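Local coordinates for protein (GYP1P) (Saccharomyces cerevisiae, PDB 1FKM) that stimulates GTP hydrolysis by Ypt/Rab GTPases such as Ypt1 and Ypt7, supplying an arginine and a glutamine finger in trans to switch them off, at residues His195-Ile200 with Trp236-Leu241. Residues are numbered along the deposited sequence; the frame is centred on the assembly and turned at random.
Sequences HGQPGI and WMNCLL
In the TBC (Ypt/Rab-GAP) domain, the start of helix 198-214 meets the end of helix 230-238 next to the glutamine finger, Gln-131, where Gln-197 reaches across to Asn-238 and Ile-200 packs beside them. Gln-197, the N-cap residue, sends NE2 to OD1 of Asn-238 at 2.8 Å, with an N-H...O angle of 152°. The acceptor lies nearly in the amide plane of Gln-197, whereas the donor is tilted 32° from the carbonyl plane of Asn-238; the two amides are strongly turned against each other. The Gln-197 chain runs straight out beyond CG (chi2 -170°), which carries its amide to the neighbouring helix. NE2 also donates to the carbonyl of Asn-192, so two acceptors hold this amide. Asn-238 is gripped at both ends of its own amide, because ND2 donates to the backbone O of Gln-131, the glutamine finger. The link therefore runs from Asn-192 through both side chains to the finger's backbone, consistent with a second-shell role in positioning it.

Beside the amide pair the contact turns apolar. Ile-200 CG2 lies 3.9 Å from Met-237 CB, and Ile-200 CD1 comes equally close to the backbone N of Asn-238. Met-237, a selenomethionine, bends at chi2 and chi3 and leads its selenium away from Ile-200.

The contact lies on the last turn of helix 230-238, which a Schellman motif closes: Leu-241 N bonds to Trp-236 O at 2.7 Å, with Leu-240, at positive phi, as the C-prime residue. Phe-234, earlier in helix 230-238, touches both Gln-197 and Ile-200, while Met-237 packs against both helix 198-214, at Val-204 and Leu-207, and helix 324-338, at His-328 and Cys-332.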
ATOM      1  N   HIS A 195      17.672   6.768  -5.706  1.00 25.17           N
ATOM      2  CA  HIS A 195      18.917   6.482  -5.000  1.00 25.68           C
ATOM      3  C   HIS A 195      19.184   7.443  -3.841  1.00 25.42           C
ATOM      4  O   HIS A 195      19.185   8.663  -4.013  1.00 23.48           O
ATOM      5  CB  HIS A 195      20.089   6.502  -5.992  1.00 41.28           C
ATOM      6  CG  HIS A 195      21.396   6.077  -5.397  1.00 45.96           C
ATOM      7  ND1 HIS A 195      21.510   5.003  -4.542  1.00 49.58           N
ATOM      8  CD2 HIS A 195      22.648   6.568  -5.554  1.00 48.38           C
ATOM      9  CE1 HIS A 195      22.777   4.851  -4.195  1.00 48.85           C
ATOM     10  NE2 HIS A 195      23.487   5.788  -4.795  1.00 48.25           N
ATOM     11  N   GLY A 196      19.417   6.875  -2.658  1.00 24.84           N
ATOM     12  CA  GLY A 196      19.662   7.677  -1.471  1.00 24.38           C
ATOM     13  C   GLY A 196      18.369   7.922  -0.708  1.00 24.85           C
ATOM     14  O   GLY A 196      18.379   8.448   0.407  1.00 23.19           O
ATOM     15  N   GLN A 197      17.252   7.540  -1.323  1.00 23.87           N
ATOM     16  CA  GLN A 197      15.926   7.697  -0.734  1.00 22.33           C
ATOM     17  C   GLN A 197      15.771   8.992   0.058  1.00 23.08           C
ATOM     18  O   GLN A 197      15.400   8.983   1.235  1.00 21.65           O
ATOM     19  CB  GLN A 197      15.596   6.477   0.142  1.00 20.41           C
ATOM     20  CG  GLN A 197      15.517   5.191  -0.673  1.00 20.86           C
ATOM     21  CD  GLN A 197      14.974   4.009   0.106  1.00 23.08           C
ATOM     22  OE1 GLN A 197      15.728   3.253   0.726  1.00 24.41           O
ATOM     23  NE2 GLN A 197      13.654   3.847   0.080  1.00 20.53           N
ATOM     24  N   PRO A 198      16.048  10.134  -0.591  1.00 20.84           N
ATOM     25  CA  PRO A 198      15.935  11.438   0.062  1.00 21.31           C
ATOM     26  C   PRO A 198      14.532  11.681   0.611  1.00 21.02           C
ATOM     27  O   PRO A 198      14.364  12.349   1.628  1.00 20.93           O
ATOM     28  CB  PRO A 198      16.313  12.412  -1.053  1.00 22.54           C
ATOM     29  CG  PRO A 198      15.866  11.699  -2.287  1.00 24.39           C
ATOM     30  CD  PRO A 198      16.354  10.294  -2.025  1.00 21.19           C
ATOM     31  N   GLY A 199      13.526  11.123  -0.059  1.00 22.06           N
ATOM     32  CA  GLY A 199      12.158  11.299   0.391  1.00 22.88           C
ATOM     33  C   GLY A 199      11.887  10.672   1.748  1.00 22.86           C
ATOM     34  O   GLY A 199      11.147  11.228   2.555  1.00 23.07           O
ATOM     35  N   ILE A 200      12.472   9.507   1.997  1.00 23.90           N
ATOM     36  CA  ILE A 200      12.286   8.824   3.269  1.00 23.18           C
ATOM     37  C   ILE A 200      13.008   9.574   4.387  1.00 23.51           C
ATOM     38  O   ILE A 200      12.463   9.739   5.482  1.00 22.20           O
ATOM     39  CB  ILE A 200      12.824   7.379   3.232  1.00 23.71           C
ATOM     40  CG1 ILE A 200      12.094   6.561   2.160  1.00 24.43           C
ATOM     41  CG2 ILE A 200      12.665   6.737   4.617  1.00 20.61           C
ATOM     42  CD1 ILE A 200      10.595   6.495   2.326  1.00 24.32           C
ATOM     43  N   TRP A 236       8.839   2.234   8.832  1.00 23.01           N
ATOM     44  CA  TRP A 236       7.478   2.769   8.847  1.00 22.80           C
ATOM     45  C   TRP A 236       7.235   3.563   7.564  1.00 22.76           C
ATOM     46  O   TRP A 236       6.189   3.447   6.928  1.00 22.60           O
ATOM     47  CB  TRP A 236       7.271   3.709  10.036  1.00 20.54           C
ATOM     48  CG  TRP A 236       7.230   3.047  11.391  1.00 19.53           C
ATOM     49  CD1 TRP A 236       7.574   1.763  11.700  1.00 19.41           C
ATOM     50  CD2 TRP A 236       6.830   3.665  12.617  1.00 20.03           C
ATOM     51  NE1 TRP A 236       7.411   1.543  13.053  1.00 19.99           N
ATOM     52  CE2 TRP A 236       6.956   2.698  13.636  1.00 19.91           C
ATOM     53  CE3 TRP A 236       6.377   4.950  12.951  1.00 20.17           C
ATOM     54  CZ2 TRP A 236       6.645   2.974  14.972  1.00 20.46           C
ATOM     55  CZ3 TRP A 236       6.068   5.224  14.277  1.00 21.63           C
ATOM     56  CH2 TRP A 236       6.205   4.241  15.271  1.00 19.17           C
HETATM   57  N   MSE A 237       8.213   4.382   7.196  1.00 23.31           N
HETATM   58  CA  MSE A 237       8.098   5.207   5.999  1.00 25.27           C
HETATM   59  C   MSE A 237       8.290   4.423   4.704  1.00 23.36           C
HETATM   60  O   MSE A 237       7.498   4.552   3.772  1.00 23.12           O
HETATM   61  CB  MSE A 237       9.113   6.348   6.055  1.00 28.81           C
HETATM   62  CG  MSE A 237       8.482   7.709   6.213  1.00 36.96           C
HETATM   63 SE   MSE A 237       7.274   7.800   7.711  1.00 45.76          SE
HETATM   64  CE  MSE A 237       8.451   8.608   9.009  1.00 39.29           C
ATOM     65  N   ASN A 238       9.337   3.605   4.664  1.00 20.22           N
ATOM     66  CA  ASN A 238       9.676   2.822   3.482  1.00 21.71           C
ATOM     67  C   ASN A 238       8.573   1.866   3.021  1.00 23.76           C
ATOM     68  O   ASN A 238       8.361   1.699   1.820  1.00 22.41           O
ATOM     69  CB  ASN A 238      10.971   2.039   3.739  1.00 22.04           C
ATOM     70  CG  ASN A 238      11.615   1.535   2.459  1.00 24.71           C
ATOM     71  OD1 ASN A 238      11.812   2.297   1.512  1.00 24.26           O
ATOM     72  ND2 ASN A 238      11.960   0.253   2.429  1.00 24.39           N
ATOM     73  N   CYS A 239       7.866   1.253   3.968  1.00 24.53           N
ATOM     74  CA  CYS A 239       6.803   0.305   3.624  1.00 26.01           C
ATOM     75  C   CYS A 239       5.411   0.811   4.007  1.00 24.71           C
ATOM     76  O   CYS A 239       4.466   0.032   4.089  1.00 22.72           O
ATOM     77  CB  CYS A 239       7.067  -1.037   4.321  1.00 31.88           C
ATOM     78  SG  CYS A 239       8.764  -1.646   4.153  1.00 42.38           S
ATOM     79  N   LEU A 240       5.289   2.117   4.229  1.00 25.23           N
ATOM     80  CA  LEU A 240       4.018   2.720   4.617  1.00 25.90           C
ATOM     81  C   LEU A 240       3.324   1.967   5.763  1.00 25.69           C
ATOM     82  O   LEU A 240       2.135   1.641   5.678  1.00 26.52           O
ATOM     83  CB  LEU A 240       3.077   2.816   3.407  1.00 29.67           C
ATOM     84  CG  LEU A 240       3.496   3.737   2.256  1.00 29.55           C
ATOM     85  CD1 LEU A 240       2.427   3.718   1.175  1.00 29.66           C
ATOM     86  CD2 LEU A 240       3.696   5.160   2.768  1.00 29.11           C
ATOM     87  N   LEU A 241       4.077   1.697   6.827  1.00 21.66           N
ATOM     88  CA  LEU A 241       3.564   1.009   8.017  1.00 21.85           C
ATOM     89  C   LEU A 241       3.096  -0.431   7.833  1.00 22.01           C
ATOM     90  O   LEU A 241       2.633  -1.064   8.784  1.00 20.22           O
ATOM     91  CB  LEU A 241       2.427   1.826   8.649  1.00 23.42           C
ATOM     92  CG  LEU A 241       2.827   3.054   9.473  1.00 25.92           C
ATOM     93  CD1 LEU A 241       1.587   3.822   9.916  1.00 24.62           C
ATOM     94  CD2 LEU A 241       3.628   2.604  10.682  1.00 22.47           C
TER